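Local coordinates for protein G/U mismatch-specific DNA glycosylase (Deinococcus radiodurans, PDB 2C2Q) that belongs to the uracil-DNA glycosylase superfamily, as a mismatch-specific DNA glycosylase with a central, mostly parallel beta sheet flanked by helices, at residues V7-Y16 and E105-Y113; E15-Q23 and P35-Y45. The protein carries 1 engineered substitution. One frame throughout, in Å; residues are numbered along the deposited sequence.

Contact 1 (V7-Y16 and E105-Y113)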
ATOM      1  N   VAL A   7      15.022   6.907  11.143  1.00 30.85           N
ATOM      2  CA  VAL A   7      13.770   6.335  10.507  1.00 30.46           C
ATOM      3  C   VAL A   7      12.718   6.246  11.617  1.00 28.30           C
ATOM      4  O   VAL A   7      13.073   5.906  12.747  1.00 28.99           O
ATOM      5  CB  VAL A   7      14.028   4.938   9.791  1.00 30.66           C
ATOM      6  CG1 VAL A   7      14.058   3.729  10.764  1.00 31.80           C
ATOM      7  CG2 VAL A   7      13.001   4.689   8.690  1.00 32.12           C
ATOM      8  N   PRO A   8      11.449   6.556  11.345  1.00 26.50           N
ATOM      9  CA  PRO A   8      10.431   6.406  12.400  1.00 25.36           C
ATOM     10  C   PRO A   8      10.349   4.924  12.847  1.00 23.46           C
ATOM     11  O   PRO A   8      10.716   4.032  12.067  1.00 23.39           O
ATOM     12  CB  PRO A   8       9.136   6.841  11.717  1.00 24.67           C
ATOM     13  CG  PRO A   8       9.544   7.602  10.486  1.00 25.49           C
ATOM     14  CD  PRO A   8      10.865   7.046  10.079  1.00 27.73           C
ATOM     15  N   ASP A   9       9.941   4.657  14.089  1.00 21.47           N
ATOM     16  CA  ASP A   9       9.573   3.293  14.482  1.00 19.86           C
ATOM     17  C   ASP A   9       8.192   2.951  13.879  1.00 17.19           C
ATOM     18  O   ASP A   9       7.592   3.772  13.262  1.00 15.88           O
ATOM     19  CB  ASP A   9       9.578   3.111  15.994  1.00 21.25           C
ATOM     20  CG  ASP A   9       8.596   4.048  16.733  1.00 23.01           C
ATOM     21  OD1 ASP A   9       7.664   4.569  16.163  1.00 26.79           O
ATOM     22  OD2 ASP A   9       8.683   4.372  17.917  1.00 27.70           O
ATOM     23  N   LEU A  10       7.722   1.737  14.088  1.00 17.08           N
ATOM     24  CA  LEU A  10       6.505   1.293  13.405  1.00 16.52           C
ATOM     25  C   LEU A  10       5.235   2.028  13.879  1.00 18.44           C
ATOM     26  O   LEU A  10       4.210   2.047  13.157  1.00 15.88           O
ATOM     27  CB  LEU A  10       6.350  -0.205  13.624  1.00 14.72           C
ATOM     28  CG  LEU A  10       7.357  -1.074  12.910  1.00 15.07           C
ATOM     29  CD1 LEU A  10       7.157  -2.565  13.293  1.00 15.99           C
ATOM     30  CD2 LEU A  10       7.223  -0.888  11.369  1.00 14.82           C
ATOM     31  N   THR A  11       5.285   2.600  15.090  1.00 18.81           N
ATOM     32  CA  THR A  11       4.106   3.333  15.624  1.00 19.55           C
ATOM     33  C   THR A  11       4.280   4.845  15.565  1.00 19.98           C
ATOM     34  O   THR A  11       3.431   5.592  16.038  1.00 19.90           O
ATOM     35  CB  THR A  11       3.798   2.922  17.097  1.00 21.51           C
ATOM     36  OG1 THR A  11       4.867   3.398  17.955  1.00 18.41           O
ATOM     37  CG2 THR A  11       3.767   1.383  17.329  1.00 20.94           C
ATOM     38  N   GLY A  12       5.401   5.311  15.016  1.00 20.48           N
ATOM     39  CA  GLY A  12       5.654   6.737  14.865  1.00 21.70           C
ATOM     40  C   GLY A  12       5.775   7.361  16.258  1.00 22.10           C
ATOM     41  O   GLY A  12       5.337   8.503  16.452  1.00 24.63           O
ATOM     42  N   SER A  13       6.357   6.605  17.182  1.00 23.96           N
ATOM     43  CA  SER A  13       6.537   6.985  18.603  1.00 25.67           C
ATOM     44  C   SER A  13       5.154   7.222  19.228  1.00 26.51           C
ATOM     45  O   SER A  13       4.923   8.259  19.869  1.00 27.80           O
ATOM     46  CB  SER A  13       7.390   8.242  18.715  1.00 25.48           C
ATOM     47  OG  SER A  13       8.618   8.066  18.039  1.00 28.01           O
ATOM     48  N   GLY A  14       4.245   6.267  18.993  1.00 25.85           N
ATOM     49  CA  GLY A  14       2.826   6.409  19.336  1.00 26.52           C
ATOM     50  C   GLY A  14       1.944   7.461  18.648  1.00 25.63           C
ATOM     51  O   GLY A  14       0.799   7.684  19.062  1.00 28.65           O
ATOM     52  N   GLU A  15       2.414   8.157  17.636  1.00 23.88           N
ATOM     53  CA  GLU A  15       1.542   9.121  16.992  1.00 22.37           C
ATOM     54  C   GLU A  15       0.686   8.450  15.901  1.00 22.00           C
ATOM     55  O   GLU A  15      -0.360   8.972  15.526  1.00 23.90           O
ATOM     56  CB  GLU A  15       2.323  10.263  16.413  1.00 24.42           C
ATOM     57  CG  GLU A  15       3.109  11.011  17.505  1.00 26.97           C
ATOM     58  CD  GLU A  15       3.822  12.255  17.009  1.00 33.95           C
ATOM     59  OE1 GLU A  15       3.721  12.638  15.810  1.00 32.70           O
ATOM     60  OE2 GLU A  15       4.495  12.908  17.868  1.00 36.40           O
ATOM     61  N   TYR A  16       1.153   7.334  15.367  1.00 19.76           N
ATOM     62  CA  TYR A  16       0.404   6.743  14.218  1.00 18.31           C
ATOM     63  C   TYR A  16      -0.887   6.107  14.738  1.00 17.12           C
ATOM     64  O   TYR A  16      -0.889   5.465  15.793  1.00 18.21           O
ATOM     65  CB  TYR A  16       1.218   5.685  13.525  1.00 17.22           C
ATOM     66  CG  TYR A  16       2.418   6.167  12.741  1.00 17.94           C
ATOM     67  CD1 TYR A  16       2.669   7.542  12.504  1.00 16.91           C
ATOM     68  CD2 TYR A  16       3.336   5.229  12.246  1.00 15.42           C
ATOM     69  CE1 TYR A  16       3.793   7.927  11.793  1.00 17.49           C
ATOM     70  CE2 TYR A  16       4.456   5.606  11.566  1.00 14.69           C
ATOM     71  CZ  TYR A  16       4.688   6.936  11.332  1.00 16.75           C
ATOM     72  OH  TYR A  16       5.826   7.225  10.611  1.00 19.56           O
ATOM     73  N   GLU A 105       8.093  11.154   4.824  1.00 22.38           N
ATOM     74  CA  GLU A 105       8.246  10.020   5.751  1.00 22.02           C
ATOM     75  C   GLU A 105       8.129   8.672   5.050  1.00 20.32           C
ATOM     76  O   GLU A 105       8.847   7.736   5.391  1.00 19.70           O
ATOM     77  CB  GLU A 105       7.247  10.128   6.903  1.00 22.02           C
ATOM     78  CG  GLU A 105       7.549  11.275   7.862  1.00 26.72           C
ATOM     79  CD  GLU A 105       6.658  11.293   9.071  1.00 32.36           C
ATOM     80  OE1 GLU A 105       5.444  10.976   8.961  1.00 29.36           O
ATOM     81  OE2 GLU A 105       7.180  11.636  10.152  1.00 32.39           O
ATOM     82  N   LEU A 106       7.238   8.569   4.061  1.00 18.54           N
ATOM     83  CA  LEU A 106       7.131   7.340   3.268  1.00 18.37           C
ATOM     84  C   LEU A 106       8.476   7.084   2.568  1.00 19.00           C
ATOM     85  O   LEU A 106       8.989   5.993   2.593  1.00 16.63           O
ATOM     86  CB  LEU A 106       6.022   7.468   2.208  1.00 18.94           C
ATOM     87  CG  LEU A 106       5.877   6.357   1.167  1.00 16.40           C
ATOM     88  CD1 LEU A 106       5.722   4.985   1.847  1.00 19.31           C
ATOM     89  CD2 LEU A 106       4.661   6.713   0.283  1.00 16.92           C
ATOM     90  N   ARG A 107       8.997   8.120   1.920  1.00 20.09           N
ATOM     91  CA  ARG A 107      10.223   7.944   1.136  1.00 21.61           C
ATOM     92  C   ARG A 107      11.370   7.514   2.012  1.00 22.10           C
ATOM     93  O   ARG A 107      12.122   6.639   1.623  1.00 21.50           O
ATOM     94  CB  ARG A 107      10.522   9.217   0.388  1.00 22.84           C
ATOM     95  CG  ARG A 107       9.759   9.338  -0.945  1.00 25.10           C
ATOM     96  CD  ARG A 107       9.985  10.736  -1.605  1.00 25.06           C
ATOM     97  NE  ARG A 107       9.196  10.969  -2.827  1.00 30.09           N
ATOM     98  CZ  ARG A 107       9.511  10.538  -4.045  1.00 32.38           C
ATOM     99  NH1 ARG A 107      10.614   9.805  -4.254  1.00 34.03           N
ATOM    100  NH2 ARG A 107       8.703  10.816  -5.077  1.00 31.72           N
ATOM    101  N   ARG A 108      11.473   8.069   3.213  1.00 21.94           N
ATOM    102  CA  ARG A 108      12.513   7.631   4.173  1.00 24.09           C
ATOM    103  C   ARG A 108      12.399   6.162   4.568  1.00 21.70           C
ATOM    104  O   ARG A 108      13.394   5.461   4.675  1.00 20.31           O
ATOM    105  CB  ARG A 108      12.503   8.482   5.422  1.00 22.58           C
ATOM    106  CG  ARG A 108      12.949   9.900   5.156  1.00 29.03           C
ATOM    107  CD  ARG A 108      12.580  10.923   6.272  1.00 29.52           C
ATOM    108  NE  ARG A 108      13.022  10.545   7.613  1.00 37.65           N
ATOM    109  CZ  ARG A 108      12.216  10.429   8.670  1.00 43.39           C
ATOM    110  NH1 ARG A 108      10.905  10.664   8.537  1.00 45.98           N
ATOM    111  NH2 ARG A 108      12.713  10.075   9.864  1.00 43.45           N
ATOM    112  N   LYS A 109      11.163   5.698   4.778  1.00 18.64           N
ATOM    113  CA  LYS A 109      10.928   4.316   5.047  1.00 16.80           C
ATOM    114  C   LYS A 109      11.349   3.418   3.853  1.00 17.24           C
ATOM    115  O   LYS A 109      11.853   2.350   4.043  1.00 17.99           O
ATOM    116  CB  LYS A 109       9.447   4.103   5.406  1.00 16.80           C
ATOM    117  CG  LYS A 109       9.042   4.754   6.740  1.00 15.51           C
ATOM    118  CD  LYS A 109       7.503   4.821   6.855  1.00 16.63           C
ATOM    119  CE  LYS A 109       7.119   5.722   7.960  1.00 16.46           C
ATOM    120  NZ  LYS A 109       5.598   5.898   8.048  1.00 15.53           N
ATOM    121  N   VAL A 110      11.010   3.824   2.631  1.00 17.68           N
ATOM    122  CA  VAL A 110      11.294   3.011   1.475  1.00 19.31           C
ATOM    123  C   VAL A 110      12.821   2.858   1.318  1.00 20.52           C
ATOM    124  O   VAL A 110      13.299   1.790   0.976  1.00 20.55           O
ATOM    125  CB  VAL A 110      10.674   3.606   0.228  1.00 19.56           C
ATOM    126  CG1 VAL A 110      11.118   2.846  -1.010  1.00 18.39           C
ATOM    127  CG2 VAL A 110       9.142   3.514   0.330  1.00 18.55           C
ATOM    128  N   GLU A 111      13.515   3.943   1.601  1.00 21.95           N
ATOM    129  CA  GLU A 111      14.988   4.011   1.475  1.00 24.13           C
ATOM    130  C   GLU A 111      15.616   3.093   2.510  1.00 24.14           C
ATOM    131  O   GLU A 111      16.621   2.447   2.251  1.00 24.62           O
ATOM    132  CB  GLU A 111      15.480   5.440   1.705  1.00 24.21           C
ATOM    133  CG  GLU A 111      17.021   5.549   1.813  1.00 29.28           C
ATOM    134  CD  GLU A 111      17.777   4.884   0.656  1.00 34.89           C
ATOM    135  OE1 GLU A 111      17.320   4.971  -0.515  1.00 33.99           O
ATOM    136  OE2 GLU A 111      18.851   4.268   0.905  1.00 36.16           O
ATOM    137  N   HIS A 112      15.040   3.111   3.706  1.00 24.44           N
ATOM    138  CA  HIS A 112      15.508   2.278   4.795  1.00 23.16           C
ATOM    139  C   HIS A 112      15.233   0.794   4.575  1.00 22.83           C
ATOM    140  O   HIS A 112      16.158  -0.041   4.603  1.00 23.66           O
ATOM    141  CB  HIS A 112      14.959   2.783   6.147  1.00 23.47           C
ATOM    142  CG  HIS A 112      15.364   1.912   7.289  1.00 25.70           C
ATOM    143  ND1 HIS A 112      16.623   1.980   7.868  1.00 28.06           N
ATOM    144  CD2 HIS A 112      14.733   0.879   7.888  1.00 26.87           C
ATOM    145  CE1 HIS A 112      16.720   1.052   8.804  1.00 28.05           C
ATOM    146  NE2 HIS A 112      15.582   0.383   8.845  1.00 27.35           N
ATOM    147  N   TYR A 113      13.975   0.420   4.313  1.00 19.52           N
ATOM    148  CA  TYR A 113      13.581  -0.989   4.227  1.00 18.72           C
ATOM    149  C   TYR A 113      13.789  -1.634   2.845  1.00 18.01           C
ATOM    150  O   TYR A 113      13.810  -2.863   2.745  1.00 18.30           O
ATOM    151  CB  TYR A 113      12.103  -1.079   4.598  1.00 18.73           C
ATOM    152  CG  TYR A 113      11.850  -0.747   6.035  1.00 17.18           C
ATOM    153  CD1 TYR A 113      12.278  -1.641   7.041  1.00 17.58           C
ATOM    154  CD2 TYR A 113      11.160   0.424   6.412  1.00 15.51           C
ATOM    155  CE1 TYR A 113      12.045  -1.342   8.389  1.00 22.26           C
ATOM    156  CE2 TYR A 113      10.930   0.711   7.754  1.00 16.99           C
ATOM    157  CZ  TYR A 113      11.358  -0.173   8.713  1.00 19.07           C
ATOM    158  OH  TYR A 113      11.145   0.065  10.066  1.00 21.90           O
TER
HETATM  159  O   HOH W   1       9.897   2.271  10.478  1.00 26.64           O
HETATM  160  O   HOH W   2       6.956   9.320  11.606  1.00 27.23           O
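The first modelled residues of this alpha/beta glycosylase fold lie as an irregular loop against helix 103-113, where Val7, Pro8 and Tyr16 meet Arg108, Lys109 and His112. At the exposed end Val7 CG1 sits almost exactly over the middle of the His112 ring, 4.0 Å from its centroid and 5° off the ring normal, a CH-pi contact. With chi1 at 177° the His112 ring is carried toward Val7, and chi2 of 79° turns its face to the methyl; the other branch, Val7 CG2, rests 3.7 Å from His112 CB. Pro8 is rigid and apolar, suited to filling the groove between two long basic side chains: its CD lies 3.6 Å from Arg108 NH2, and its CG touches Lys109 CE. Beneath the proline, the extended chain of Lys109 reaches inward and its NZ donates to Tyr16 OH at 2.9 Å. The same ammonium forms a salt bridge with Asp20, which probably stabilises its charge in this buried place. Water 2 ties Tyr16 OH to Glu105 OE2, the latter bond weak, while Glu105 is paired with Arg88. Water 1 spans Pro8 O and Tyr113 OH. Gly12 CA lies 3.5 Å above the centre of the Tyr16 ring, close packing that suits glycine, since a CB would run into Tyr16 CE1. Here an N-terminal loop with consecutive type I and type I' turns packs on a helix flanking the sheet.

Contact 2 (E15-Q23 and P35-Y45)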
ATOM      1  N   GLU A  15       2.414   8.157  17.636  1.00 23.88           N
ATOM      2  CA  GLU A  15       1.542   9.121  16.992  1.00 22.37           C
ATOM      3  C   GLU A  15       0.686   8.450  15.901  1.00 22.00           C
ATOM      4  O   GLU A  15      -0.360   8.972  15.526  1.00 23.90           O
ATOM      5  CB  GLU A  15       2.323  10.263  16.413  1.00 24.42           C
ATOM      6  CG  GLU A  15       3.109  11.011  17.505  1.00 26.97           C
ATOM      7  CD  GLU A  15       3.822  12.255  17.009  1.00 33.95           C
ATOM      8  OE1 GLU A  15       3.721  12.638  15.810  1.00 32.70           O
ATOM      9  OE2 GLU A  15       4.495  12.908  17.868  1.00 36.40           O
ATOM     10  N   TYR A  16       1.153   7.334  15.367  1.00 19.76           N
ATOM     11  CA  TYR A  16       0.404   6.743  14.218  1.00 18.31           C
ATOM     12  C   TYR A  16      -0.887   6.107  14.738  1.00 17.12           C
ATOM     13  O   TYR A  16      -0.889   5.465  15.793  1.00 18.21           O
ATOM     14  CB  TYR A  16       1.218   5.685  13.525  1.00 17.22           C
ATOM     15  CG  TYR A  16       2.418   6.167  12.741  1.00 17.94           C
ATOM     16  CD1 TYR A  16       2.669   7.542  12.504  1.00 16.91           C
ATOM     17  CD2 TYR A  16       3.336   5.229  12.246  1.00 15.42           C
ATOM     18  CE1 TYR A  16       3.793   7.927  11.793  1.00 17.49           C
ATOM     19  CE2 TYR A  16       4.456   5.606  11.566  1.00 14.69           C
ATOM     20  CZ  TYR A  16       4.688   6.936  11.332  1.00 16.75           C
ATOM     21  OH  TYR A  16       5.826   7.225  10.611  1.00 19.56           O
ATOM     22  N   LEU A  17      -1.973   6.260  13.985  1.00 17.55           N
ATOM     23  CA  LEU A  17      -3.281   5.734  14.363  1.00 17.16           C
ATOM     24  C   LEU A  17      -3.265   4.211  14.302  1.00 17.22           C
ATOM     25  O   LEU A  17      -3.868   3.550  15.136  1.00 18.32           O
ATOM     26  CB  LEU A  17      -4.407   6.316  13.488  1.00 17.27           C
ATOM     27  CG  LEU A  17      -4.514   7.862  13.380  1.00 19.72           C
ATOM     28  CD1 LEU A  17      -5.681   8.235  12.569  1.00 20.05           C
ATOM     29  CD2 LEU A  17      -4.572   8.497  14.799  1.00 22.13           C
ATOM     30  N   VAL A  18      -2.528   3.639  13.320  1.00 14.75           N
ATOM     31  CA  VAL A  18      -2.373   2.205  13.169  1.00 12.84           C
ATOM     32  C   VAL A  18      -0.870   1.961  12.808  1.00 11.69           C
ATOM     33  O   VAL A  18      -0.338   2.799  12.086  1.00 12.22           O
ATOM     34  CB  VAL A  18      -3.223   1.652  12.021  1.00 12.44           C
ATOM     35  CG1 VAL A  18      -3.166   0.124  12.092  1.00 13.74           C
ATOM     36  CG2 VAL A  18      -4.712   2.151  12.196  1.00 16.79           C
ATOM     37  N   PRO A  19      -0.206   0.966  13.408  1.00 13.40           N
ATOM     38  CA  PRO A  19       1.216   0.702  13.116  1.00 12.53           C
ATOM     39  C   PRO A  19       1.460   0.450  11.618  1.00 13.51           C
ATOM     40  O   PRO A  19       0.599  -0.134  10.916  1.00 13.90           O
ATOM     41  CB  PRO A  19       1.528  -0.579  13.893  1.00 15.43           C
ATOM     42  CG  PRO A  19       0.605  -0.531  15.062  1.00 15.66           C
ATOM     43  CD  PRO A  19      -0.704   0.008  14.434  1.00 14.08           C
ATOM     44  N   ASP A  20       2.580   0.929  11.136  1.00 13.94           N
ATOM     45  CA  ASP A  20       3.212   0.357   9.922  1.00 13.79           C
ATOM     46  C   ASP A  20       3.524  -1.122  10.046  1.00 14.53           C
ATOM     47  O   ASP A  20       3.711  -1.648  11.166  1.00 13.55           O
ATOM     48  CB  ASP A  20       4.465   1.109   9.608  1.00 12.93           C
ATOM     49  CG  ASP A  20       4.157   2.441   9.001  1.00 13.12           C
ATOM     50  OD1 ASP A  20       2.989   2.689   8.510  1.00 14.51           O
ATOM     51  OD2 ASP A  20       5.038   3.320   9.011  1.00 15.88           O
ATOM     52  N   VAL A  21       3.513  -1.842   8.900  1.00 14.63           N
ATOM     53  CA  VAL A  21       4.027  -3.194   8.867  1.00 14.13           C
ATOM     54  C   VAL A  21       5.210  -3.162   7.899  1.00 15.85           C
ATOM     55  O   VAL A  21       5.040  -3.184   6.653  1.00 14.13           O
ATOM     56  CB  VAL A  21       2.939  -4.194   8.383  1.00 14.20           C
ATOM     57  CG1 VAL A  21       3.454  -5.623   8.275  1.00 14.95           C
ATOM     58  CG2 VAL A  21       1.687  -4.068   9.276  1.00 12.87           C
ATOM     59  N   LEU A  22       6.408  -3.100   8.452  1.00 14.35           N
ATOM     60  CA  LEU A  22       7.582  -2.782   7.631  1.00 15.71           C
ATOM     61  C   LEU A  22       8.740  -3.486   8.261  1.00 18.77           C
ATOM     62  O   LEU A  22       8.833  -3.559   9.506  1.00 18.94           O
ATOM     63  CB  LEU A  22       7.873  -1.257   7.549  1.00 16.22           C
ATOM     64  CG  LEU A  22       6.850  -0.377   6.806  1.00 11.24           C
ATOM     65  CD1 LEU A  22       7.192   1.104   6.983  1.00 13.77           C
ATOM     66  CD2 LEU A  22       6.806  -0.805   5.289  1.00 11.92           C
ATOM     67  N   GLN A  23       9.618  -3.990   7.406  1.00 17.64           N
ATOM     68  CA  GLN A  23      10.841  -4.693   7.841  1.00 18.82           C
ATOM     69  C   GLN A  23      11.717  -4.832   6.591  1.00 19.10           C
ATOM     70  O   GLN A  23      11.202  -4.734   5.463  1.00 17.09           O
ATOM     71  CB  GLN A  23      10.496  -6.040   8.496  1.00 18.94           C
ATOM     72  CG  GLN A  23       9.818  -7.047   7.599  1.00 20.79           C
ATOM     73  CD  GLN A  23       9.412  -8.271   8.335  1.00 23.83           C
ATOM     74  OE1 GLN A  23       8.739  -8.183   9.370  1.00 28.61           O
ATOM     75  NE2 GLN A  23       9.742  -9.424   7.790  1.00 26.44           N
ATOM     76  N   PRO A  35      -5.880   5.672   6.765  1.00 15.34           N
ATOM     77  CA  PRO A  35      -6.896   4.709   7.281  1.00 15.30           C
ATOM     78  C   PRO A  35      -8.276   5.374   7.222  1.00 14.20           C
ATOM     79  O   PRO A  35      -8.410   6.581   7.544  1.00 15.02           O
ATOM     80  CB  PRO A  35      -6.454   4.460   8.728  1.00 14.07           C
ATOM     81  CG  PRO A  35      -5.764   5.895   9.100  1.00 13.28           C
ATOM     82  CD  PRO A  35      -4.947   6.150   7.839  1.00 15.58           C
ATOM     83  N   SER A  36      -9.264   4.675   6.679  1.00 14.56           N
ATOM     84  CA  SER A  36     -10.665   5.088   6.932  1.00 15.12           C
ATOM     85  C   SER A  36     -10.952   5.192   8.436  1.00 14.76           C
ATOM     86  O   SER A  36     -10.247   4.628   9.299  1.00 15.10           O
ATOM     87  CB  SER A  36     -11.697   4.099   6.279  1.00 13.84           C
ATOM     88  OG  SER A  36     -11.676   2.888   7.039  1.00 16.84           O
ATOM     89  N   GLY A  37     -12.069   5.855   8.788  1.00 16.76           N
ATOM     90  CA  GLY A  37     -12.475   5.860  10.205  1.00 15.65           C
ATOM     91  C   GLY A  37     -12.657   4.510  10.778  1.00 15.25           C
ATOM     92  O   GLY A  37     -12.238   4.211  11.898  1.00 17.64           O
ATOM     93  N   ILE A  38     -13.282   3.618  10.012  1.00 15.16           N
ATOM     94  CA  ILE A  38     -13.462   2.272  10.512  1.00 15.91           C
ATOM     95  C   ILE A  38     -12.093   1.584  10.749  1.00 15.74           C
ATOM     96  O   ILE A  38     -11.902   0.912  11.765  1.00 17.30           O
ATOM     97  CB  ILE A  38     -14.334   1.436   9.444  1.00 15.65           C
ATOM     98  CG1 ILE A  38     -15.804   1.951   9.475  1.00 18.02           C
ATOM     99  CG2 ILE A  38     -14.268  -0.083   9.710  1.00 17.38           C
ATOM    100  CD1 ILE A  38     -16.606   1.365   8.216  1.00 18.13           C
ATOM    101  N   SER A  39     -11.168   1.740   9.805  1.00 14.82           N
ATOM    102  CA  SER A  39      -9.812   1.161   9.939  1.00 14.10           C
ATOM    103  C   SER A  39      -9.064   1.706  11.190  1.00 14.26           C
ATOM    104  O   SER A  39      -8.474   0.949  11.929  1.00 16.53           O
ATOM    105  CB  SER A  39      -9.012   1.403   8.670  1.00 14.35           C
ATOM    106  OG  SER A  39      -9.617   0.645   7.595  1.00 18.88           O
ATOM    107  N   ALA A  40      -9.156   3.004  11.373  1.00 15.37           N
ATOM    108  CA  ALA A  40      -8.513   3.677  12.529  1.00 18.52           C
ATOM    109  C   ALA A  40      -9.120   3.155  13.843  1.00 19.12           C
ATOM    110  O   ALA A  40      -8.407   2.833  14.776  1.00 18.66           O
ATOM    111  CB  ALA A  40      -8.685   5.136  12.424  1.00 17.61           C
ATOM    112  N   ARG A  41     -10.457   3.081  13.916  1.00 21.51           N
ATOM    113  CA  ARG A  41     -11.110   2.545  15.110  1.00 22.67           C
ATOM    114  C   ARG A  41     -10.794   1.113  15.392  1.00 22.52           C
ATOM    115  O   ARG A  41     -10.540   0.774  16.544  1.00 24.33           O
ATOM    116  CB  ARG A  41     -12.611   2.755  15.036  1.00 22.69           C
ATOM    117  CG  ARG A  41     -12.917   4.221  15.117  1.00 26.98           C
ATOM    118  CD  ARG A  41     -14.361   4.511  15.412  1.00 34.80           C
ATOM    119  NE  ARG A  41     -15.253   3.786  14.505  1.00 38.79           N
ATOM    120  CZ  ARG A  41     -15.568   4.187  13.276  1.00 37.44           C
ATOM    121  NH1 ARG A  41     -15.063   5.313  12.774  1.00 34.27           N
ATOM    122  NH2 ARG A  41     -16.406   3.461  12.561  1.00 36.76           N
ATOM    123  N   ALA A  42     -10.728   0.277  14.342  1.00 20.78           N
ATOM    124  CA  ALA A  42     -10.333  -1.122  14.477  1.00 20.09           C
ATOM    125  C   ALA A  42      -8.798  -1.293  14.685  1.00 17.64           C
ATOM    126  O   ALA A  42      -8.373  -2.393  14.975  1.00 18.71           O
ATOM    127  CB  ALA A  42     -10.766  -1.910  13.244  1.00 20.32           C
ATOM    128  N   ARG A  43      -8.017  -0.219  14.518  1.00 18.48           N
ATOM    129  CA  ARG A  43      -6.560  -0.308  14.550  1.00 19.47           C
ATOM    130  C   ARG A  43      -6.127  -1.408  13.549  1.00 17.90           C
ATOM    131  O   ARG A  43      -5.392  -2.329  13.883  1.00 19.39           O
ATOM    132  CB  ARG A  43      -6.024  -0.617  15.988  1.00 18.48           C
ATOM    133  CG  ARG A  43      -6.133   0.648  16.876  1.00 25.38           C
ATOM    134  CD  ARG A  43      -5.543   0.403  18.253  1.00 26.53           C
ATOM    135  NE  ARG A  43      -6.011   1.367  19.251  1.00 38.73           N
ATOM    136  CZ  ARG A  43      -5.809   1.258  20.579  1.00 40.78           C
ATOM    137  NH1 ARG A  43      -5.139   0.235  21.095  1.00 40.66           N
ATOM    138  NH2 ARG A  43      -6.287   2.189  21.404  1.00 45.79           N
ATOM    139  N   ALA A  44      -6.597  -1.310  12.307  1.00 16.46           N
ATOM    140  CA  ALA A  44      -6.247  -2.310  11.276  1.00 14.58           C
ATOM    141  C   ALA A  44      -6.172  -1.586   9.906  1.00 15.09           C
ATOM    142  O   ALA A  44      -6.146  -0.329   9.856  1.00 14.58           O
ATOM    143  CB  ALA A  44      -7.304  -3.466  11.288  1.00 15.31           C
ATOM    144  N   TYR A  45      -6.124  -2.357   8.806  1.00 13.08           N
ATOM    145  CA  TYR A  45      -6.078  -1.772   7.458  1.00 12.23           C
ATOM    146  C   TYR A  45      -7.269  -2.277   6.696  1.00 11.98           C
ATOM    147  O   TYR A  45      -7.616  -3.445   6.890  1.00 14.16           O
ATOM    148  CB  TYR A  45      -4.798  -2.182   6.729  1.00 11.85           C
ATOM    149  CG  TYR A  45      -3.545  -1.418   7.173  1.00  9.27           C
ATOM    150  CD1 TYR A  45      -3.006  -0.374   6.391  1.00 10.61           C
ATOM    151  CD2 TYR A  45      -2.923  -1.748   8.390  1.00 12.14           C
ATOM    152  CE1 TYR A  45      -1.805   0.315   6.827  1.00 12.93           C
ATOM    153  CE2 TYR A  45      -1.777  -1.071   8.818  1.00 13.55           C
ATOM    154  CZ  TYR A  45      -1.232  -0.046   8.024  1.00 10.27           C
ATOM    155  OH  TYR A  45      -0.067   0.603   8.430  1.00 12.60           O
TER
HETATM  156  O   HOH W   3      -6.345   4.364  15.919  1.00 26.10           O
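Val18 fits against the C-terminal end of the short helix 37-42, where the chain leaves the helix through a Schellman motif. This joins the loop before strand 28-32 to the helical turn that follows that strand in the alpha/beta fold. Arg43 has positive phi (53°) and closes the motif, with Arg43 N bonded to Ala40 O and Ala44 N to Ser39 O. The tight part is here: the compact, branched valine reaches the turn with both methyls. Val18 CG1, anti to the backbone N (chi1 -171°), lies 3.6 Å from Arg43 C and also packs on Tyr45 CE2, while Val18 CG2 is 3.7 Å from Ala44 O. Small Ala40 lets the loop approach the helix closely, its CA coming within 4.1 Å of Val18 CG2. At the other end of the helix, Ser36 is the N-cap, its OG accepting from Ser39 N.

The side toward solvent is looser. Leu17 CD1 reaches across to Pro35 CG at 4.2 Å and to Ala40 CB, and the two backbones are bridged by water 3, which donates to both Leu17 O and Ala40 O. Arg43 lays its CG near Leu17 O but leads its charged end away, as befits an exposed arginine.

Deeper in, Tyr45 combines an apolar ring with a polar tip. Its ring also meets Tyr72 and touches strand 80-84, and a bound acetate ion, probably from the crystallisation liquor, lies about 3 Å from its side chain between nearest atoms. Asp20, beside the tip, is held by Thr83 and Lys87. The tyrosine hydroxyl Tyr45 OH donates to Pro19 O at 2.7 Å, with that oxygen at the ring's edge and the donor tilted 33° from the carbonyl plane.

Contacts 1 and 2 use successive parts of one N-terminal loop, overlapping at Glu15 and Tyr16, and their centres lie 13 Å apart. Along the chain contact 2 is nested within the long loop that contact 1 closes. Asp20 joins them at two points: Asp20 OD2 meets Lys109 NZ at 2.8 Å in the salt bridge, and Asp20 N lies 2.8 Å from Leu10 O, a probable hydrogen bond. Packing continues the join, with Tyr113 CD1 3.3 Å from Gln23 C. The loop thus links helix 103-113 to the turn after helix 37-42. The acetate ion lies at the contact 2 end, beside Tyr45.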